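Local coordinates for putative uncharacterized protein Smu.1393c (Streptococcus mutans, PDB 4L9A), which probably hydrolyses carboxylic ester substrates as an alpha/beta hydrolase of the carboxylesterase type, at residues 245-249 / 250-254. Sequence-based numbering, arbitrary orientation.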
loop_
_atom_site.group_PDB
_atom_site.type_symbol
_atom_site.label_atom_id
_atom_site.label_comp_id
_atom_site.label_asym_id
_atom_site.label_seq_id
_atom_site.Cartn_x
_atom_site.Cartn_y
_atom_site.Cartn_z
ATOM N N LYS A 245 20.212 0.537 4.513
ATOM C CA LYS A 245 20.510 -0.216 5.735
ATOM C C LYS A 245 19.246 -0.579 6.524
ATOM O O LYS A 245 19.080 -1.714 6.980
ATOM C CB LYS A 245 21.478 0.557 6.629
ATOM C CG LYS A 245 21.903 -0.224 7.857
ATOM C CD LYS A 245 22.895 0.552 8.706
ATOM C CE LYS A 245 23.251 -0.236 9.957
ATOM N NZ LYS A 245 23.715 -1.615 9.617
ATOM N N GLU A 246 18.372 0.404 6.689
ATOM C CA GLU A 246 17.086 0.211 7.350
ATOM C C GLU A 246 16.351 -1.008 6.774
ATOM O O GLU A 246 15.950 -1.907 7.511
ATOM C CB GLU A 246 16.240 1.482 7.193
ATOM C CG GLU A 246 14.742 1.310 7.531
ATOM C CD GLU A 246 13.901 2.507 7.088
ATOM O OE1 GLU A 246 14.482 3.488 6.574
ATOM O OE2 GLU A 246 12.661 2.465 7.240
ATOM N N TYR A 247 16.211 -1.045 5.454
ATOM C CA TYR A 247 15.527 -2.150 4.788
ATOM C C TYR A 247 16.285 -3.484 4.854
ATOM O O TYR A 247 15.679 -4.525 5.082
ATOM C CB TYR A 247 15.133 -1.770 3.358
ATOM C CG TYR A 247 13.893 -0.904 3.352
ATOM C CD1 TYR A 247 12.678 -1.398 3.836
ATOM C CD2 TYR A 247 13.932 0.401 2.898
ATOM C CE1 TYR A 247 11.550 -0.627 3.850
ATOM C CE2 TYR A 247 12.797 1.189 2.911
ATOM C CZ TYR A 247 11.611 0.666 3.387
ATOM O OH TYR A 247 10.486 1.441 3.405
ATOM N N LEU A 248 17.607 -3.440 4.705
ATOM C CA LEU A 248 18.422 -4.641 4.879
ATOM C C LEU A 248 18.209 -5.288 6.250
ATOM O O LEU A 248 18.217 -6.510 6.370
ATOM C CB LEU A 248 19.908 -4.323 4.679
ATOM C CG LEU A 248 20.378 -4.106 3.239
ATOM C CD1 LEU A 248 21.902 -3.937 3.206
ATOM C CD2 LEU A 248 19.945 -5.280 2.358
ATOM N N GLU A 249 18.017 -4.467 7.280
ATOM C CA GLU A 249 17.824 -4.970 8.641
ATOM C C GLU A 249 16.350 -5.154 9.000
ATOM O O GLU A 249 16.023 -5.453 10.152
ATOM C CB GLU A 249 18.402 -3.988 9.654
ATOM C CG GLU A 249 19.902 -3.828 9.620
ATOM C CD GLU A 249 20.353 -2.730 10.563
ATOM O OE1 GLU A 249 19.480 -1.948 11.015
ATOM O OE2 GLU A 249 21.570 -2.650 10.847
ATOM N N SER A 250 15.464 -4.967 8.032
ATOM C CA SER A 250 14.044 -4.852 8.351
ATOM C C SER A 250 13.289 -6.169 8.309
ATOM O O SER A 250 13.790 -7.193 7.830
ATOM C CB SER A 250 13.348 -3.885 7.390
ATOM O OG SER A 250 13.085 -4.531 6.155
ATOM N N GLU A 251 12.051 -6.098 8.785
ATOM C CA GLU A 251 11.127 -7.217 8.787
ATOM C C GLU A 251 10.621 -7.567 7.382
ATOM O O GLU A 251 9.904 -8.562 7.214
ATOM C CB GLU A 251 9.927 -6.867 9.675
ATOM C CG GLU A 251 9.216 -5.564 9.272
ATOM C CD GLU A 251 9.854 -4.315 9.903
ATOM O OE1 GLU A 251 11.075 -4.314 10.161
ATOM O OE2 GLU A 251 9.121 -3.343 10.165
ATOM N N TYR A 252 10.948 -6.746 6.384
ATOM C CA TYR A 252 10.441 -6.985 5.022
ATOM C C TYR A 252 11.388 -7.844 4.180
ATOM O O TYR A 252 11.025 -8.322 3.103
ATOM C CB TYR A 252 10.129 -5.672 4.300
ATOM C CG TYR A 252 9.004 -4.887 4.935
ATOM C CD1 TYR A 252 7.691 -5.365 4.906
ATOM C CD2 TYR A 252 9.251 -3.687 5.591
ATOM C CE1 TYR A 252 6.656 -4.658 5.499
ATOM C CE2 TYR A 252 8.223 -2.970 6.191
ATOM C CZ TYR A 252 6.921 -3.463 6.138
ATOM O OH TYR A 252 5.882 -2.776 6.727
ATOM N N LEU A 253 12.601 -8.040 4.681
ATOM C CA LEU A 253 13.585 -8.848 3.967
ATOM C C LEU A 253 13.828 -10.186 4.653
ATOM O O LEU A 253 13.648 -10.325 5.858
ATOM C CB LEU A 253 14.900 -8.079 3.771
ATOM C CG LEU A 253 14.847 -6.979 2.703
ATOM C CD1 LEU A 253 16.183 -6.247 2.570
ATOM C CD2 LEU A 253 14.429 -7.559 1.364
ATOM N N ASN A 254 14.220 -11.173 3.858
ATOM C CA ASN A 254 14.531 -12.495 4.354
ATOM C C ASN A 254 15.606 -13.069 3.453
ATOM O O ASN A 254 16.168 -12.344 2.626
ATOM C CB ASN A 254 13.283 -13.395 4.367
ATOM C CG ASN A 254 12.650 -13.546 2.991
ATOM O OD1 ASN A 254 13.321 -13.431 1.962
ATOM N ND2 ASN A 254 11.345 -13.812 2.968
HETATM O O HOH W 1 16.261 -8.418 7.405
#
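Ser250 turns its hydroxyl back onto the last turn of helix 244-248, where OG donates to Tyr247 O at 2.8 Å. That bond lies in the carbonyl plane, on a lone pair, while the backbone N of Ser250 reaches the same oxygen at 3.0 Å from well above the plane. Two donors thus grip one carbonyl at the C-terminal end of the helix. With chi1 at 79°, OG sits between the backbone N and the carbonyl carbon, from where it also accepts from Tyr252 N at 3.1 Å, forming an ST turn. Serine suits this place because its short hydroxyl can donate and accept at once. A water joins Ser250 O to Leu248 O, bridging turn and helix again.

Glu251 follows in the type I turn from Ser250 to Leu253, its CG above one face of the Tyr252 ring, toward the rim; glutamate suits because its OE2 can accept a hydrogen bond from Val146 N, where helix 146-151 starts. The ring of Tyr252 presents CD2 to the edge of the Tyr247 ring, 4.2 Å from CE1. Both tyrosines combine an apolar ring for burial with a hydroxyl hydrogen-bonded to a backbone carbonyl, Pro143 O for Tyr247 and Thr144 O for Tyr252. Leu253 points toward the helix, its CD1 against the Tyr247 carbonyl and 3.9 Å from Leu248 CD2; a branched apolar side chain can line the helix end and still reach Leu261.

Helix and turn belong to the beta-alpha-beta crossover between parallel strands 235-239 and 260-263 of the alpha/beta hydrolase fold, with both tyrosines on Val237 and both leucines on Leu261.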